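Local atomic coordinates of uncharacterized protein (Legionella pneumophila subsp. pneumophila str. Philadelphia 1, PDB entry 4RD8), a protein that is of unknown function, a largely helical member of the DUF5636 family from Legionella pneumophila. Residues 76-79 and 80-84; 42-45 and 46-50. The protein carries 3 engineered substitutions. All blocks are in the same frame, centred on the assembly; numbering follows the deposited sequence.

Both contacts are turns inside single helices, and the two helices follow one another in the chain. Contact 2 (42-45 with 46-50) comes first, in the earlier part of helix 41-61; contact 1 (76-79 with 80-84) follows, running from the middle of helix 69-85 to near its end. Their centres lie about 17 Å apart and their nearest atoms about 6 Å apart, so the two do not touch. They are joined indirectly: Leu78 and Ile82 of contact 1 pack on Leu51 of helix 41-61, and both contacts send side chains against helix 130-144. That helix is thus a shared packing partner in a fold without modelled strands.

Contact 1. Residues 76-79 and 80-84; sequences RTLI and QEILT
Leu78 and Ile82, one alpha-helical turn apart, meet through their CD1 methyls at 4.0 Å, and this i to i+4 spacing runs through the whole contact, which lies within helix 69-85. The backbone carries four successive bonds of the alpha-helical ladder: Gln80, Glu81, Ile82 and Leu83 each give their N-H to the carbonyl four residues earlier, from Arg76 to Ile79. The Ile82 N to Leu78 O bond, 3.1 Å long, is nearly straight, with an N-H...O angle of 166°.

Apolar contacts occupy the buried side. The Leu78 and Ile82 chains slant across each other, whereas Ile79 and Leu83 run abreast, with Ile79 CG2 4.0 Å from Leu83 CD1. Branching at CB serves Ile79 here: with CG1 beside the backbone N (chi1 -73°), CG2 is left to face the next turn. These aliphatic residues suit a surface pressed between two helices, since Leu78 and Ile82 also touch Leu51 of helix 41-61, while Ile79, Ile82 and Leu83 rest on helix 130-144.

Polar side chains take the more open faces. The extended chain of Glu81 passes its CG only 3.1 Å from Thr77 O, and its carboxylate forms a salt bridge with Arg58. Long and flexible, Arg76 leads its guanidinium away from this turn to a salt bridge with Glu128. Thr77 turns its hydroxyl back to the preceding turn, where Gln74 O is its main partner and Lys73 O is also within hydrogen-bonding range.

Thr84 also turns its hydroxyl back, to Gln80 O, four residues earlier, so that this oxygen is gripped twice, by Thr84 N and Thr84 OG1 from opposite faces of its carbonyl plane. The hydroxyl donor, Thr84 OG1, stands 2.8 Å from Gln80 O and 39° out of that plane.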
loop_
_atom_site.group_PDB
_atom_site.type_symbol
_atom_site.label_atom_id
_atom_site.label_comp_id
_atom_site.label_asym_id
_atom_site.label_seq_id
_atom_site.Cartn_x
_atom_site.Cartn_y
_atom_site.Cartn_z
ATOM N N ARG A 76 -12.340 0.224 5.616
ATOM C CA ARG A 76 -11.888 -1.077 5.113
ATOM C C ARG A 76 -12.537 -1.424 3.780
ATOM O O ARG A 76 -11.875 -1.931 2.875
ATOM C CB ARG A 76 -12.176 -2.181 6.135
ATOM C CG ARG A 76 -11.000 -2.528 7.037
ATOM C CD ARG A 76 -11.415 -2.570 8.494
ATOM N NE ARG A 76 -10.650 -3.544 9.272
ATOM C CZ ARG A 76 -9.682 -3.239 10.131
ATOM N NH1 ARG A 76 -9.339 -1.976 10.340
ATOM N NH2 ARG A 76 -9.053 -4.207 10.784
ATOM N N THR A 77 -13.832 -1.147 3.663
ATOM C CA THR A 77 -14.543 -1.432 2.426
ATOM C C THR A 77 -14.108 -0.463 1.328
ATOM O O THR A 77 -14.002 -0.852 0.169
ATOM C CB THR A 77 -16.080 -1.424 2.616
ATOM O OG1 THR A 77 -16.481 -0.183 3.202
ATOM C CG2 THR A 77 -16.508 -2.566 3.530
ATOM N N LEU A 78 -13.844 0.791 1.693
ATOM C CA LEU A 78 -13.289 1.746 0.735
ATOM C C LEU A 78 -11.921 1.289 0.242
ATOM O O LEU A 78 -11.645 1.305 -0.962
ATOM C CB LEU A 78 -13.188 3.153 1.343
ATOM C CG LEU A 78 -12.417 4.208 0.541
ATOM C CD1 LEU A 78 -13.044 4.425 -0.835
ATOM C CD2 LEU A 78 -12.350 5.535 1.314
ATOM N N ILE A 79 -11.059 0.884 1.171
ATOM C CA ILE A 79 -9.742 0.368 0.800
ATOM C C ILE A 79 -9.878 -0.835 -0.151
ATOM O O ILE A 79 -9.200 -0.895 -1.189
ATOM C CB ILE A 79 -8.911 -0.003 2.056
ATOM C CG1 ILE A 79 -8.434 1.286 2.762
ATOM C CG2 ILE A 79 -7.738 -0.905 1.688
ATOM C CD1 ILE A 79 -7.973 1.083 4.207
ATOM N N GLN A 80 -10.769 -1.772 0.180
ATOM C CA GLN A 80 -10.976 -2.943 -0.674
ATOM C C GLN A 80 -11.478 -2.578 -2.075
ATOM O O GLN A 80 -11.077 -3.199 -3.061
ATOM C CB GLN A 80 -11.934 -3.960 -0.041
ATOM C CG GLN A 80 -12.050 -5.234 -0.879
ATOM C CD GLN A 80 -10.693 -5.914 -1.094
ATOM O OE1 GLN A 80 -10.108 -6.447 -0.151
ATOM N NE2 GLN A 80 -10.182 -5.879 -2.329
ATOM N N GLU A 81 -12.367 -1.591 -2.168
ATOM C CA GLU A 81 -12.882 -1.184 -3.475
ATOM C C GLU A 81 -11.770 -0.629 -4.369
ATOM O O GLU A 81 -11.693 -0.959 -5.555
ATOM C CB GLU A 81 -14.035 -0.183 -3.326
ATOM C CG GLU A 81 -15.272 -0.797 -2.678
ATOM C CD GLU A 81 -16.306 0.230 -2.261
ATOM O OE1 GLU A 81 -16.205 1.410 -2.672
ATOM O OE2 GLU A 81 -17.235 -0.152 -1.515
ATOM N N ILE A 82 -10.902 0.201 -3.791
ATOM C CA ILE A 82 -9.772 0.749 -4.533
ATOM C C ILE A 82 -8.857 -0.377 -4.999
ATOM O O ILE A 82 -8.417 -0.401 -6.146
ATOM C CB ILE A 82 -8.983 1.760 -3.675
ATOM C CG1 ILE A 82 -9.859 2.993 -3.423
ATOM C CG2 ILE A 82 -7.685 2.159 -4.372
ATOM C CD1 ILE A 82 -9.337 3.916 -2.330
ATOM N N LEU A 83 -8.589 -1.323 -4.108
ATOM C CA LEU A 83 -7.722 -2.450 -4.434
ATOM C C LEU A 83 -8.333 -3.327 -5.507
ATOM O O LEU A 83 -7.647 -3.748 -6.430
ATOM C CB LEU A 83 -7.424 -3.298 -3.195
ATOM C CG LEU A 83 -6.539 -2.612 -2.153
ATOM C CD1 LEU A 83 -6.398 -3.542 -0.949
ATOM C CD2 LEU A 83 -5.176 -2.272 -2.752
ATOM N N THR A 84 -9.622 -3.605 -5.385
ATOM C CA THR A 84 -10.307 -4.421 -6.380
ATOM C C THR A 84 -10.232 -3.808 -7.783
ATOM O O THR A 84 -9.988 -4.518 -8.765
ATOM C CB THR A 84 -11.760 -4.653 -5.986
ATOM O OG1 THR A 84 -11.783 -5.327 -4.721
ATOM C CG2 THR A 84 -12.460 -5.512 -7.032
#

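Contact 2. Residues 42-45 and 46-50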
loop_
_atom_site.group_PDB
_atom_site.type_symbol
_atom_site.label_atom_id
_atom_site.label_comp_id
_atom_site.label_asym_id
_atom_site.label_seq_id
_atom_site.Cartn_x
_atom_site.Cartn_y
_atom_site.Cartn_z
ATOM N N GLU A 42 4.907 15.606 -0.533
ATOM C CA GLU A 42 3.993 16.545 -1.188
ATOM C C GLU A 42 2.993 15.829 -2.094
ATOM O O GLU A 42 1.793 16.104 -2.044
ATOM C CB GLU A 42 4.768 17.583 -2.006
ATOM C CG GLU A 42 3.884 18.539 -2.783
ATOM C CD GLU A 42 4.671 19.609 -3.524
ATOM O OE1 GLU A 42 5.610 20.182 -2.934
ATOM O OE2 GLU A 42 4.347 19.882 -4.699
ATOM N N ALA A 43 3.490 14.913 -2.921
ATOM C CA ALA A 43 2.628 14.144 -3.809
ATOM C C ALA A 43 1.735 13.155 -3.038
ATOM O O ALA A 43 0.542 13.034 -3.322
ATOM C CB ALA A 43 3.466 13.410 -4.851
ATOM N N VAL A 44 2.314 12.449 -2.072
ATOM C CA VAL A 44 1.556 11.493 -1.270
ATOM C C VAL A 44 0.384 12.159 -0.544
ATOM O O VAL A 44 -0.712 11.606 -0.504
ATOM C CB VAL A 44 2.466 10.741 -0.264
ATOM C CG1 VAL A 44 1.626 9.960 0.738
ATOM C CG2 VAL A 44 3.417 9.788 -1.003
ATOM N N ASN A 45 0.619 13.345 0.017
ATOM C CA ASN A 45 -0.434 14.086 0.715
ATOM C C ASN A 45 -1.662 14.313 -0.161
ATOM O O ASN A 45 -2.798 14.299 0.326
ATOM C CB ASN A 45 0.082 15.435 1.237
ATOM C CG ASN A 45 0.858 15.300 2.533
ATOM O OD1 ASN A 45 0.772 14.270 3.211
ATOM N ND2 ASN A 45 1.605 16.347 2.896
ATOM N N GLU A 46 -1.429 14.525 -1.454
ATOM C CA GLU A 46 -2.525 14.773 -2.384
ATOM C C GLU A 46 -3.468 13.572 -2.442
ATOM O O GLU A 46 -4.685 13.739 -2.429
ATOM C CB GLU A 46 -1.991 15.138 -3.774
ATOM C CG GLU A 46 -1.204 16.452 -3.793
ATOM C CD GLU A 46 -0.715 16.839 -5.177
ATOM O OE1 GLU A 46 -0.662 15.955 -6.053
ATOM O OE2 GLU A 46 -0.387 18.031 -5.390
ATOM N N GLN A 47 -2.911 12.365 -2.494
ATOM C CA GLN A 47 -3.739 11.158 -2.469
ATOM C C GLN A 47 -4.325 10.853 -1.084
ATOM O O GLN A 47 -5.400 10.270 -0.983
ATOM C CB GLN A 47 -2.993 9.946 -3.052
ATOM C CG GLN A 47 -3.004 9.896 -4.578
ATOM C CD GLN A 47 -2.291 11.085 -5.203
ATOM O OE1 GLN A 47 -1.115 11.321 -4.927
ATOM N NE2 GLN A 47 -3.005 11.852 -6.027
ATOM N N LEU A 48 -3.623 11.239 -0.020
ATOM C CA LEU A 48 -4.171 11.088 1.331
ATOM C C LEU A 48 -5.372 12.007 1.539
ATOM O O LEU A 48 -6.369 11.616 2.154
ATOM C CB LEU A 48 -3.106 11.354 2.408
ATOM C CG LEU A 48 -2.040 10.280 2.599
ATOM C CD1 LEU A 48 -0.911 10.795 3.480
ATOM C CD2 LEU A 48 -2.659 9.039 3.238
ATOM N N ILE A 49 -5.269 13.233 1.027
ATOM C CA ILE A 49 -6.396 14.155 1.016
ATOM C C ILE A 49 -7.583 13.544 0.259
ATOM O O ILE A 49 -8.725 13.614 0.723
ATOM C CB ILE A 49 -5.999 15.519 0.398
ATOM C CG1 ILE A 49 -5.085 16.281 1.364
ATOM C CG2 ILE A 49 -7.232 16.346 0.079
ATOM C CD1 ILE A 49 -4.368 17.451 0.740
ATOM N N GLU A 50 -7.305 12.925 -0.887
ATOM C CA GLU A 50 -8.355 12.322 -1.708
ATOM C C GLU A 50 -8.999 11.151 -0.967
ATOM O O GLU A 50 -10.225 11.016 -0.956
ATOM C CB GLU A 50 -7.785 11.867 -3.061
ATOM C CG GLU A 50 -8.764 11.105 -3.959
ATOM C CD GLU A 50 -9.926 11.963 -4.447
ATOM O OE1 GLU A 50 -9.751 13.193 -4.627
ATOM O OE2 GLU A 50 -11.024 11.403 -4.656
#
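Val44 and Leu48 lie one turn apart on the buried side of alpha helix 41-61, their side chains next to each other with the tips directed alike. Val44 CG1 comes to 3.8 Å from Leu48 CD1. With CG1 anti to the backbone N (chi1 169°), the valine turns this methyl to the leucine. Both apolar residues suit their place: Val44 meets Leu137 of helix 130-144 and Tyr37 of helix 25-38, while Leu48 packs on His201 and Ile202 of helix 195-204.

The backbone acceptors are served mainly by the i to i+4 pattern. Val44 O accepts from Leu48 N at 3.0 Å, with the donor in the carbonyl plane. Asn45 O receives Ile49 N in a straighter bond, its N-H...O angle being 165°. Ala43 O departs from the pattern, for Glu46 N, three residues on, reaches it only weakly and at a bent 129°.

Among the side chains, Asn45 supplies a polar end at the edge of the apolar patch. Its OD1 accepts a hydrogen bond from His201 NE2. The Asn45 and Leu48 side chains cross at a slant, with Asn45 OD1 3.9 Å from Leu48 CD1. Glu42 and Glu46 belong to the exposed face, where charged residues can remain solvated. Their OE2 atoms stand 5.1 Å apart, close enough that the like charges may mildly disfavour each other.

Glu46 nevertheless lays its aliphatic part along the preceding turn, with Glu46 CG 3.5 Å from Glu42 O. Of the Ile49 side chain, CG1 comes nearest, 3.2 Å from Asn45 O.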